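Local atomic coordinates of putative cytosine/guanine deaminase (Unidentified, PDB entry 2PAJ), a protein that catalyses the hydrolytic deamination of 2-amino-4-hydroxypteridines such as isoxanthopterin to 2,4-dihydroxypteridines, as a zinc-dependent enzyme of the amidohydrolase superfamily. Residues Y139-P143 / L166-G170; G169-Q173 / Y224-E230; V216-V222 / R244-S250; K265-A269 / E293-L297. All blocks are in the same frame, centred on the assembly; numbering follows the deposited sequence.

Contact 1: residues Y139-P143 / L166-G170; sequences YVYYP and LLRGG
The guanidinium of Arg168 lies flat on the ring of Tyr141, a cation-pi stack at the rim of the (beta/alpha)8 (TIM) barrel of the amidohydrolase fold, where the loop after strand 131-136 folds against the end of the parallel neighbouring strand 163-168. The two planes are almost parallel, 5° apart. Arg168 CZ stands 3.8 Å from the centroid of the Tyr141 ring and 18° off its normal, so the charged carbon sits over the face, displaced toward the CG and CD2 end. NE crosses the same face, and the aliphatic part of the arginine follows: Arg168 CD touches Tyr141 CE2 at 3.7 Å. This course depends on a bend at chi2 (-69°), after which the chain runs extended to the guanidinium. At the far end of the ring, the phenol oxygen Tyr141 OH meets Leu166 CD1 at 4.0 Å and hydrogen-bonds to Ser150 of helix 149-159. Beyond this shell, salt bridges from NH2 to Asp196 and from NH1 to Glu188 grip two corners of the guanidinium, which should limit its rotation, while Tyr193 makes a further cation-pi contact; the positive charge is probably well balanced. Arg168 NH1 also makes a weak bond to Gly169 O (3.0 Å). Tyr139 marks the inner end of the loop. Its ring leads away from strand 163-168 toward the zinc-binding His78 and Gln81, a probable substrate ligand, whereas Tyr139 CB rests 4.1 Å from Gly169 C. The same glycine turns its carbonyl toward the aromatic stack, obliquely to the ring, with Gly169 O 3.3 Å from Tyr141 CD2.

Contact 2: residues G169-Q173 / Y224-E230; sequences GGATQ and YSISPRE
Glu230 OE2 is gripped by Thr172 OG1, a hydroxyl donor 2.5 Å away, and by the backbone N-H of Ser227, with Ser227 OG adding a weak third bond. The two stronger donors use different sides of the carboxylate oxygen: the threonine hydroxyl meets it on the syn side, 21° out of the carboxylate plane, and Ser227 N (3.1 Å from Glu230 OE2) on the anti side. The glutamate reaches them extended beyond CG, approaching Thr172 from the opposite direction. Thr172 OG1 lies between its backbone N and carbonyl carbon (chi1 57°), a placing that also sets it 3.3 Å from Ile226 CG1, while its methyl CG2 lies along the same isoleucine branch. Ser227 and Glu230 form a capping box at the start of helix 228-240: Glu230 N returns a bond to Ser227 OG at 3.1 Å. The loop after barrel strand 163-168 is therefore pinned to the first turn of an outer helix through the capping glutamate itself. Upstream, the backbones meet directly. Thr172 N donates to Ser225 O (2.8 Å), and Gln173 N reaches the same carbonyl in a weak bond of 3.4 Å. Ala171 CB packs 3.4 Å from Ser225 CB, and the serine hydroxyl turns to Thr221 N. The Gln173 chain, bent at chi2, brings its amide close to the start of the cap at Ser227, its plane 39° from that of the Glu230 carboxylate; NE2 and Ser227 N, both donors, make no bond, and Gln173 CG rests 3.5 Å from Tyr224 O.

Contact 3: residues V216-V222 / R244-S250; sequences VMAPTTV and RMHSHLS. With ZN (zinc ion), chain B.
Thr220 and His248 lie side by side and point the same way, with Thr220 CG2 4.0 Å from His248 ND1; the side chain of Thr221 instead crosses that of His248 obliquely, OG1 beside CB. The imidazole thus runs out past the threonine loop, and His248 NE2 binds the zinc ion at 2.1 Å together with His76, His78 and Asp336. One residue earlier, Ser247 sends its hydroxyl across to the other segment: with OG anti to the backbone N (chi1 -176°), it accepts from Val222 N at 2.8 Å, nearly straight at 165°, and lies within bonding distance of both Pro219 O and Thr220 O. Further back, strands 213-217 and 244-248 pair in parallel, neighbours in the beta-alpha-beta run of the amidohydrolase barrel. Met217 N donates to Arg244 O (2.9 Å), and His246 N to Met217 O (3.0 Å). On the face turned to helix 228-240, Met217 CB meets Met245 CG at 4.1 Å. Where the first strand gives way to loop, His248 N still bonds to Thr220 O (2.8 Å, 164°). Thr220 O thus holds the metal ligand's N-H while Ser247 ties down that loop; together they probably limit how far His248 can shift from zinc.

Contact 4: residues K265-A269 / E293-L297; sequences KSPVA and EIALL
The N terminus of helix 267-273 is capped by Ser266 and approached by Glu293 of the neighbouring helix 291-300, a helix-to-helix contact on the outside of the barrel. Glu293 OE2 receives two weak bonds here, one from Ser266 OG at 3.0 Å and one from Val268 N at 3.4 Å, the latter nearly straight (166°). Ser266 OG is in turn the acceptor of a weak capping bond from Ala269 N, 3.4 Å away. The carboxylate thus sits over the first turn, where the helix dipole would be expected to suit its negative charge. Its other oxygen, OE1, bonds to Asp290 N, so the glutamate joins two helix starts. It gets there with CG anti to the carbonyl carbon (chi1 -75°) and the chain extended beyond, its CB and CG passing across Val268 at an angle. Beside the polar end, Val268 points at helix 291-300 and wedges CG1 between two leucines: Leu296 CD1 is 4.1 Å from Val268 CG1, and Leu297 CD2 lies 4.2 Å from the same methyl. Leu296 CD1 also touches the backbone at Ala269 CA (3.9 Å). Among the surrounding elements, Pro267 leans on Leu249 just after strand 244-248, Leu296 on Leu277 in the loop leading to strand 281-284, and Leu297 on Thr302 ahead of strand 303-306.

From the N terminus, contact 1 closes the first loop, bringing residues 139-143 back to the end of strand 163-168 across helix 149-159. Contact 2 starts where contact 1 stops, sharing Gly169 and Gly170, and closes a longer loop to the start of helix 228-240. Contact 3 crosses it, closing the strand-helix-strand loop around that helix; the two touch at Gly170 and Thr220. Probable backbone bonds between Leu166 and Val216 and between Arg168 and Ala218 join contacts 1 and 3 in neighbouring barrel strands. Contact 4 follows in series, closes the loop holding strand 281-284, links two outer helices and touches contact 3 through Pro267 on Leu249.

Contact 1: residues Y139-P143 / L166-G170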
loop_
_atom_site.group_PDB
_atom_site.type_symbol
_atom_site.label_atom_id
_atom_site.label_comp_id
_atom_site.label_asym_id
_atom_site.label_seq_id
_atom_site.Cartn_x
_atom_site.Cartn_y
_atom_site.Cartn_z
ATOM N N TYR A 139 10.918 1.201 9.180
ATOM C CA TYR A 139 12.200 0.718 9.650
ATOM C C TYR A 139 12.872 1.634 10.644
ATOM O O TYR A 139 14.085 1.543 10.889
ATOM C CB TYR A 139 13.130 0.360 8.487
ATOM C CG TYR A 139 13.454 1.463 7.525
ATOM C CD1 TYR A 139 14.274 2.526 7.898
ATOM C CD2 TYR A 139 13.012 1.391 6.210
ATOM C CE1 TYR A 139 14.655 3.481 6.989
ATOM C CE2 TYR A 139 13.379 2.336 5.285
ATOM C CZ TYR A 139 14.203 3.380 5.678
ATOM O OH TYR A 139 14.575 4.324 4.760
ATOM N N VAL A 140 12.079 2.510 11.244
ATOM C CA VAL A 140 12.643 3.343 12.282
ATOM C C VAL A 140 12.440 2.552 13.588
ATOM O O VAL A 140 11.345 2.484 14.160
ATOM C CB VAL A 140 11.993 4.755 12.340
ATOM C CG1 VAL A 140 11.468 5.125 10.964
ATOM C CG2 VAL A 140 10.921 4.833 13.391
ATOM N N TYR A 141 13.524 1.895 13.995
ATOM C CA TYR A 141 13.594 1.082 15.200
ATOM C C TYR A 141 15.066 1.113 15.605
ATOM O O TYR A 141 15.955 1.142 14.749
ATOM C CB TYR A 141 13.185 -0.356 14.900
ATOM C CG TYR A 141 11.736 -0.520 14.493
ATOM C CD1 TYR A 141 10.705 -0.277 15.405
ATOM C CD2 TYR A 141 11.396 -0.915 13.190
ATOM C CE1 TYR A 141 9.386 -0.419 15.040
ATOM C CE2 TYR A 141 10.068 -1.061 12.807
ATOM C CZ TYR A 141 9.074 -0.807 13.741
ATOM O OH TYR A 141 7.762 -0.901 13.379
ATOM N N TYR A 142 15.326 1.119 16.907
ATOM C CA TYR A 142 16.694 1.143 17.418
ATOM C C TYR A 142 16.644 0.961 18.920
ATOM O O TYR A 142 15.687 1.382 19.567
ATOM C CB TYR A 142 17.371 2.468 17.074
ATOM C CG TYR A 142 16.654 3.689 17.612
ATOM C CD1 TYR A 142 16.992 4.229 18.860
ATOM C CD2 TYR A 142 15.677 4.341 16.847
ATOM C CE1 TYR A 142 16.389 5.392 19.327
ATOM C CE2 TYR A 142 15.066 5.502 17.304
ATOM C CZ TYR A 142 15.430 6.027 18.542
ATOM O OH TYR A 142 14.867 7.204 18.979
ATOM N N PRO A 143 17.672 0.318 19.492
ATOM C CA PRO A 143 17.716 0.087 20.934
ATOM C C PRO A 143 17.377 1.329 21.753
ATOM O O PRO A 143 17.954 2.396 21.550
ATOM C CB PRO A 143 19.144 -0.389 21.148
ATOM C CG PRO A 143 19.422 -1.149 19.887
ATOM C CD PRO A 143 18.877 -0.223 18.832
ATOM N N LEU A 166 1.432 -3.561 8.746
ATOM C CA LEU A 166 2.759 -3.204 9.229
ATOM C C LEU A 166 3.851 -4.115 8.684
ATOM O O LEU A 166 3.814 -5.328 8.870
ATOM C CB LEU A 166 2.790 -3.233 10.757
ATOM C CG LEU A 166 4.148 -2.924 11.398
ATOM C CD1 LEU A 166 4.642 -1.557 10.945
ATOM C CD2 LEU A 166 4.025 -2.990 12.908
ATOM N N LEU A 167 4.820 -3.513 8.006
ATOM C CA LEU A 167 5.941 -4.250 7.438
ATOM C C LEU A 167 7.153 -3.918 8.321
ATOM O O LEU A 167 7.984 -3.083 7.976
ATOM C CB LEU A 167 6.193 -3.805 5.992
ATOM C CG LEU A 167 5.001 -3.693 5.035
ATOM C CD1 LEU A 167 5.499 -3.285 3.660
ATOM C CD2 LEU A 167 4.272 -5.010 4.969
ATOM N N ARG A 168 7.226 -4.586 9.468
ATOM C CA ARG A 168 8.276 -4.380 10.459
ATOM C C ARG A 168 9.662 -4.595 9.874
ATOM O O ARG A 168 10.091 -5.726 9.672
ATOM C CB ARG A 168 8.034 -5.328 11.643
ATOM C CG ARG A 168 8.458 -4.806 13.013
ATOM C CD ARG A 168 9.970 -4.696 13.157
ATOM N NE ARG A 168 10.367 -4.376 14.527
ATOM C CZ ARG A 168 11.623 -4.196 14.922
ATOM N NH1 ARG A 168 12.614 -4.306 14.051
ATOM N NH2 ARG A 168 11.886 -3.892 16.184
ATOM N N GLY A 169 10.358 -3.494 9.610
ATOM C CA GLY A 169 11.687 -3.576 9.036
ATOM C C GLY A 169 12.807 -3.410 10.037
ATOM O O GLY A 169 12.567 -3.249 11.229
ATOM N N GLY A 170 14.040 -3.454 9.548
ATOM C CA GLY A 170 15.182 -3.293 10.425
ATOM C C GLY A 170 16.422 -4.031 9.959
ATOM O O GLY A 170 16.460 -4.608 8.869
#

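Contact 2: residues G169-Q173 / Y224-E230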
loop_
_atom_site.group_PDB
_atom_site.type_symbol
_atom_site.label_atom_id
_atom_site.label_comp_id
_atom_site.label_asym_id
_atom_site.label_seq_id
_atom_site.Cartn_x
_atom_site.Cartn_y
_atom_site.Cartn_z
ATOM N N GLY A 169 10.358 -3.494 9.610
ATOM C CA GLY A 169 11.687 -3.576 9.036
ATOM C C GLY A 169 12.807 -3.410 10.037
ATOM O O GLY A 169 12.567 -3.249 11.229
ATOM N N GLY A 170 14.040 -3.454 9.548
ATOM C CA GLY A 170 15.182 -3.293 10.425
ATOM C C GLY A 170 16.422 -4.031 9.959
ATOM O O GLY A 170 16.460 -4.608 8.869
ATOM N N ALA A 171 17.454 -3.999 10.792
ATOM C CA ALA A 171 18.697 -4.678 10.476
ATOM C C ALA A 171 19.438 -5.108 11.724
ATOM O O ALA A 171 19.243 -4.561 12.807
ATOM C CB ALA A 171 19.590 -3.782 9.630
ATOM N N THR A 172 20.284 -6.116 11.553
ATOM C CA THR A 172 21.106 -6.629 12.636
ATOM C C THR A 172 22.543 -6.192 12.389
ATOM O O THR A 172 23.397 -6.354 13.238
ATOM C CB THR A 172 21.014 -8.167 12.745
ATOM O OG1 THR A 172 21.391 -8.770 11.502
ATOM C CG2 THR A 172 19.609 -8.572 13.106
ATOM N N GLN A 173 22.802 -5.635 11.214
ATOM C CA GLN A 173 24.131 -5.133 10.898
ATOM C C GLN A 173 24.129 -3.796 10.207
ATOM O O GLN A 173 23.067 -3.221 9.942
ATOM C CB GLN A 173 24.928 -6.109 10.045
ATOM C CG GLN A 173 24.133 -6.920 9.094
ATOM C CD GLN A 173 24.391 -8.361 9.356
ATOM O OE1 GLN A 173 24.149 -8.838 10.468
ATOM N NE2 GLN A 173 24.919 -9.067 8.360
ATOM N N TYR A 224 21.302 -7.330 2.907
ATOM C CA TYR A 224 22.260 -6.453 3.572
ATOM C C TYR A 224 21.894 -6.201 5.032
ATOM O O TYR A 224 22.743 -6.275 5.905
ATOM C CB TYR A 224 22.389 -5.119 2.825
ATOM C CG TYR A 224 22.997 -5.257 1.444
ATOM C CD1 TYR A 224 22.214 -5.095 0.292
ATOM C CD2 TYR A 224 24.345 -5.608 1.286
ATOM C CE1 TYR A 224 22.749 -5.289 -0.976
ATOM C CE2 TYR A 224 24.891 -5.800 0.022
ATOM C CZ TYR A 224 24.085 -5.642 -1.106
ATOM O OH TYR A 224 24.625 -5.855 -2.358
ATOM N N SER A 225 20.626 -5.923 5.303
ATOM C CA SER A 225 20.186 -5.645 6.672
ATOM C C SER A 225 20.451 -6.802 7.638
ATOM O O SER A 225 20.611 -6.592 8.841
ATOM C CB SER A 225 18.682 -5.326 6.691
ATOM O OG SER A 225 18.388 -4.160 5.948
ATOM N N ILE A 226 20.528 -8.011 7.092
ATOM C CA ILE A 226 20.694 -9.209 7.896
ATOM C C ILE A 226 21.629 -10.290 7.323
ATOM O O ILE A 226 21.831 -10.383 6.111
ATOM C CB ILE A 226 19.277 -9.772 8.163
ATOM C CG1 ILE A 226 18.839 -9.312 9.546
ATOM C CG2 ILE A 226 19.211 -11.272 7.941
ATOM C CD1 ILE A 226 17.451 -9.741 9.930
ATOM N N SER A 227 22.201 -11.110 8.202
ATOM C CA SER A 227 23.099 -12.178 7.769
ATOM C C SER A 227 22.295 -13.287 7.084
ATOM O O SER A 227 21.123 -13.480 7.391
ATOM C CB SER A 227 23.843 -12.761 8.969
ATOM O OG SER A 227 22.956 -13.485 9.803
ATOM N N PRO A 228 22.915 -14.034 6.149
ATOM C CA PRO A 228 22.136 -15.093 5.499
ATOM C C PRO A 228 21.653 -16.221 6.415
ATOM O O PRO A 228 20.640 -16.867 6.140
ATOM C CB PRO A 228 23.057 -15.568 4.371
ATOM C CG PRO A 228 24.409 -15.163 4.803
ATOM C CD PRO A 228 24.221 -13.854 5.489
ATOM N N ARG A 229 22.376 -16.455 7.503
ATOM C CA ARG A 229 21.993 -17.482 8.474
ATOM C C ARG A 229 20.752 -16.924 9.167
ATOM O O ARG A 229 19.818 -17.650 9.519
ATOM C CB ARG A 229 23.133 -17.678 9.484
ATOM C CG ARG A 229 22.782 -18.398 10.781
ATOM C CD ARG A 229 23.838 -18.022 11.829
ATOM N NE ARG A 229 23.755 -18.768 13.087
ATOM C CZ ARG A 229 24.652 -18.655 14.076
ATOM N NH1 ARG A 229 25.695 -17.826 13.954
ATOM N NH2 ARG A 229 24.527 -19.381 15.188
ATOM N N GLU A 230 20.764 -15.612 9.349
ATOM C CA GLU A 230 19.661 -14.931 9.980
ATOM C C GLU A 230 18.415 -14.871 9.096
ATOM O O GLU A 230 17.300 -14.867 9.610
ATOM C CB GLU A 230 20.086 -13.525 10.397
ATOM C CG GLU A 230 20.694 -13.479 11.773
ATOM C CD GLU A 230 21.194 -12.098 12.145
ATOM O OE1 GLU A 230 21.367 -11.830 13.360
ATOM O OE2 GLU A 230 21.432 -11.287 11.220
#

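Contact 3: residues V216-V222 / R244-S250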
loop_
_atom_site.group_PDB
_atom_site.type_symbol
_atom_site.label_atom_id
_atom_site.label_comp_id
_atom_site.label_asym_id
_atom_site.label_seq_id
_atom_site.Cartn_x
_atom_site.Cartn_y
_atom_site.Cartn_z
ATOM N N VAL A 216 3.834 -8.109 9.231
ATOM C CA VAL A 216 4.674 -8.954 8.396
ATOM C C VAL A 216 6.172 -8.741 8.691
ATOM O O VAL A 216 6.600 -7.651 9.077
ATOM C CB VAL A 216 4.342 -8.770 6.838
ATOM C CG1 VAL A 216 3.294 -7.709 6.627
ATOM C CG2 VAL A 216 5.579 -8.418 6.046
ATOM N N MET A 217 6.937 -9.823 8.536
ATOM C CA MET A 217 8.389 -9.879 8.743
ATOM C C MET A 217 9.058 -9.159 7.568
ATOM O O MET A 217 9.054 -9.683 6.459
ATOM C CB MET A 217 8.813 -11.354 8.761
ATOM C CG MET A 217 10.303 -11.644 8.964
ATOM S SD MET A 217 10.893 -11.340 10.640
ATOM C CE MET A 217 12.069 -10.077 10.364
ATOM N N ALA A 218 9.659 -7.993 7.807
ATOM C CA ALA A 218 10.251 -7.224 6.710
ATOM C C ALA A 218 11.629 -6.563 6.846
ATOM O O ALA A 218 11.746 -5.338 6.762
ATOM C CB ALA A 218 9.244 -6.166 6.260
ATOM N N PRO A 219 12.691 -7.359 7.025
ATOM C CA PRO A 219 14.028 -6.763 7.145
ATOM C C PRO A 219 14.283 -5.864 5.918
ATOM O O PRO A 219 14.281 -6.348 4.785
ATOM C CB PRO A 219 14.943 -7.984 7.163
ATOM C CG PRO A 219 14.076 -9.044 7.794
ATOM C CD PRO A 219 12.747 -8.828 7.127
ATOM N N THR A 220 14.508 -4.572 6.144
ATOM C CA THR A 220 14.717 -3.608 5.056
ATOM C C THR A 220 15.259 -4.145 3.723
ATOM O O THR A 220 14.494 -4.335 2.777
ATOM C CB THR A 220 15.601 -2.461 5.527
ATOM O OG1 THR A 220 15.271 -2.153 6.890
ATOM C CG2 THR A 220 15.347 -1.221 4.661
ATOM N N THR A 221 16.569 -4.355 3.637
ATOM C CA THR A 221 17.187 -4.901 2.424
ATOM C C THR A 221 17.783 -6.230 2.841
ATOM O O THR A 221 18.962 -6.333 3.161
ATOM C CB THR A 221 18.298 -3.990 1.871
ATOM O OG1 THR A 221 17.795 -2.655 1.757
ATOM C CG2 THR A 221 18.752 -4.476 0.488
ATOM N N VAL A 222 16.934 -7.242 2.840
ATOM C CA VAL A 222 17.294 -8.583 3.258
ATOM C C VAL A 222 18.711 -9.085 2.914
ATOM O O VAL A 222 19.302 -9.840 3.688
ATOM C CB VAL A 222 16.223 -9.585 2.750
ATOM C CG1 VAL A 222 16.620 -10.162 1.403
ATOM C CG2 VAL A 222 15.983 -10.656 3.787
ATOM N N ARG A 244 3.543 -13.074 6.710
ATOM C CA ARG A 244 4.164 -12.999 5.390
ATOM C C ARG A 244 5.498 -12.258 5.481
ATOM O O ARG A 244 5.766 -11.551 6.455
ATOM C CB ARG A 244 3.243 -12.295 4.392
ATOM C CG ARG A 244 1.945 -13.029 4.196
ATOM C CD ARG A 244 1.374 -12.816 2.827
ATOM N NE ARG A 244 0.371 -13.839 2.567
ATOM C CZ ARG A 244 -0.018 -14.221 1.357
ATOM N NH1 ARG A 244 0.508 -13.661 0.273
ATOM N NH2 ARG A 244 -0.918 -15.182 1.234
ATOM N N MET A 245 6.337 -12.435 4.465
ATOM C CA MET A 245 7.652 -11.801 4.441
ATOM C C MET A 245 7.780 -10.801 3.295
ATOM O O MET A 245 7.297 -11.039 2.185
ATOM C CB MET A 245 8.723 -12.872 4.307
ATOM C CG MET A 245 8.787 -13.855 5.469
ATOM S SD MET A 245 9.425 -15.433 4.947
ATOM C CE MET A 245 7.991 -16.315 4.982
ATOM N N HIS A 246 8.440 -9.681 3.569
ATOM C CA HIS A 246 8.631 -8.645 2.573
ATOM C C HIS A 246 9.957 -7.928 2.749
ATOM O O HIS A 246 10.400 -7.712 3.866
ATOM C CB HIS A 246 7.484 -7.642 2.659
ATOM C CG HIS A 246 7.685 -6.418 1.826
ATOM N ND1 HIS A 246 7.896 -5.175 2.378
ATOM C CD2 HIS A 246 7.719 -6.246 0.485
ATOM C CE1 HIS A 246 8.051 -4.288 1.410
ATOM N NE2 HIS A 246 7.949 -4.914 0.252
ATOM N N SER A 247 10.591 -7.555 1.640
ATOM C CA SER A 247 11.865 -6.840 1.702
ATOM C C SER A 247 12.245 -6.148 0.386
ATOM O O SER A 247 11.658 -6.412 -0.665
ATOM C CB SER A 247 12.992 -7.805 2.110
ATOM O OG SER A 247 14.233 -7.138 2.272
ATOM N N HIS A 248 13.217 -5.242 0.482
ATOM C CA HIS A 248 13.765 -4.514 -0.653
ATOM C C HIS A 248 14.771 -5.486 -1.279
ATOM O O HIS A 248 15.702 -5.930 -0.609
ATOM C CB HIS A 248 14.524 -3.277 -0.162
ATOM C CG HIS A 248 13.695 -2.030 -0.062
ATOM N ND1 HIS A 248 13.873 -1.106 0.946
ATOM C CD2 HIS A 248 12.757 -1.508 -0.887
ATOM C CE1 HIS A 248 13.084 -0.069 0.737
ATOM N NE2 HIS A 248 12.397 -0.285 -0.371
ATOM N N LEU A 249 14.598 -5.838 -2.546
ATOM C CA LEU A 249 15.542 -6.758 -3.164
ATOM C C LEU A 249 16.474 -6.019 -4.096
ATOM O O LEU A 249 16.139 -5.781 -5.259
ATOM C CB LEU A 249 14.806 -7.849 -3.936
ATOM C CG LEU A 249 15.646 -9.087 -4.276
ATOM C CD1 LEU A 249 14.713 -10.241 -4.574
ATOM C CD2 LEU A 249 16.572 -8.812 -5.464
ATOM N N SER A 250 17.642 -5.648 -3.589
ATOM C CA SER A 250 18.627 -4.935 -4.404
ATOM C C SER A 250 19.461 -5.924 -5.234
ATOM O O SER A 250 19.852 -6.989 -4.749
ATOM C CB SER A 250 19.562 -4.100 -3.512
ATOM O OG SER A 250 20.311 -4.937 -2.641
HETATM ZN ZN ZN B . 11.235 1.404 -0.508
#

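Contact 4: residues K265-A269 / E293-L297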
loop_
_atom_site.group_PDB
_atom_site.type_symbol
_atom_site.label_atom_id
_atom_site.label_comp_id
_atom_site.label_asym_id
_atom_site.label_seq_id
_atom_site.Cartn_x
_atom_site.Cartn_y
_atom_site.Cartn_z
ATOM N N LYS A 265 25.885 -16.414 -5.917
ATOM C CA LYS A 265 25.306 -16.393 -7.257
ATOM C C LYS A 265 24.186 -15.358 -7.361
ATOM O O LYS A 265 24.264 -14.307 -6.732
ATOM C CB LYS A 265 24.778 -17.781 -7.613
ATOM C CG LYS A 265 25.156 -18.254 -9.017
ATOM C CD LYS A 265 26.662 -18.380 -9.187
ATOM C CE LYS A 265 26.993 -19.392 -10.299
ATOM N NZ LYS A 265 26.414 -19.100 -11.660
ATOM N N SER A 266 23.148 -15.650 -8.144
ATOM C CA SER A 266 22.025 -14.715 -8.338
ATOM C C SER A 266 21.289 -14.290 -7.068
ATOM O O SER A 266 21.142 -15.065 -6.132
ATOM C CB SER A 266 21.010 -15.307 -9.318
ATOM O OG SER A 266 19.741 -14.697 -9.158
ATOM N N PRO A 267 20.810 -13.040 -7.030
ATOM C CA PRO A 267 20.088 -12.534 -5.855
ATOM C C PRO A 267 18.831 -13.341 -5.513
ATOM O O PRO A 267 18.639 -13.774 -4.375
ATOM C CB PRO A 267 19.773 -11.091 -6.246
ATOM C CG PRO A 267 20.944 -10.725 -7.104
ATOM C CD PRO A 267 21.113 -11.947 -7.969
ATOM N N VAL A 268 17.975 -13.532 -6.506
ATOM C CA VAL A 268 16.748 -14.288 -6.327
ATOM C C VAL A 268 17.084 -15.737 -5.943
ATOM O O VAL A 268 16.518 -16.283 -5.004
ATOM C CB VAL A 268 15.903 -14.248 -7.627
ATOM C CG1 VAL A 268 14.655 -15.093 -7.487
ATOM C CG2 VAL A 268 15.536 -12.820 -7.935
ATOM N N ALA A 269 18.023 -16.339 -6.666
ATOM C CA ALA A 269 18.448 -17.709 -6.411
ATOM C C ALA A 269 19.005 -17.864 -4.983
ATOM O O ALA A 269 18.843 -18.906 -4.345
ATOM C CB ALA A 269 19.497 -18.122 -7.450
ATOM N N GLU A 293 15.627 -15.713 -13.220
ATOM C CA GLU A 293 15.155 -15.139 -11.973
ATOM C C GLU A 293 13.652 -14.918 -12.022
ATOM O O GLU A 293 12.976 -15.015 -10.999
ATOM C CB GLU A 293 15.866 -13.817 -11.693
ATOM C CG GLU A 293 17.303 -13.977 -11.224
ATOM C CD GLU A 293 17.965 -12.645 -10.892
ATOM O OE1 GLU A 293 18.366 -11.932 -11.836
ATOM O OE2 GLU A 293 18.086 -12.308 -9.690
ATOM N N ILE A 294 13.130 -14.621 -13.209
ATOM C CA ILE A 294 11.704 -14.395 -13.366
ATOM C C ILE A 294 10.949 -15.699 -13.236
ATOM O O ILE A 294 9.879 -15.753 -12.639
ATOM C CB ILE A 294 11.397 -13.740 -14.728
ATOM C CG1 ILE A 294 11.990 -12.331 -14.756
ATOM C CG2 ILE A 294 9.890 -13.654 -14.962
ATOM C CD1 ILE A 294 11.894 -11.670 -16.093
ATOM N N ALA A 295 11.525 -16.756 -13.787
ATOM C CA ALA A 295 10.921 -18.085 -13.735
ATOM C C ALA A 295 10.795 -18.560 -12.288
ATOM O O ALA A 295 9.775 -19.131 -11.891
ATOM C CB ALA A 295 11.766 -19.065 -14.538
ATOM N N LEU A 296 11.845 -18.318 -11.506
ATOM C CA LEU A 296 11.861 -18.706 -10.105
ATOM C C LEU A 296 10.801 -17.941 -9.330
ATOM O O LEU A 296 10.214 -18.464 -8.392
ATOM C CB LEU A 296 13.232 -18.433 -9.493
ATOM C CG LEU A 296 14.033 -19.624 -8.969
ATOM C CD1 LEU A 296 15.217 -19.097 -8.190
ATOM C CD2 LEU A 296 13.165 -20.501 -8.083
ATOM N N LEU A 297 10.567 -16.693 -9.706
ATOM C CA LEU A 297 9.548 -15.903 -9.034
ATOM C C LEU A 297 8.186 -16.434 -9.416
ATOM O O LEU A 297 7.262 -16.434 -8.615
ATOM C CB LEU A 297 9.649 -14.437 -9.446
ATOM C CG LEU A 297 10.865 -13.691 -8.903
ATOM C CD1 LEU A 297 10.963 -12.335 -9.571
ATOM C CD2 LEU A 297 10.756 -13.568 -7.389
#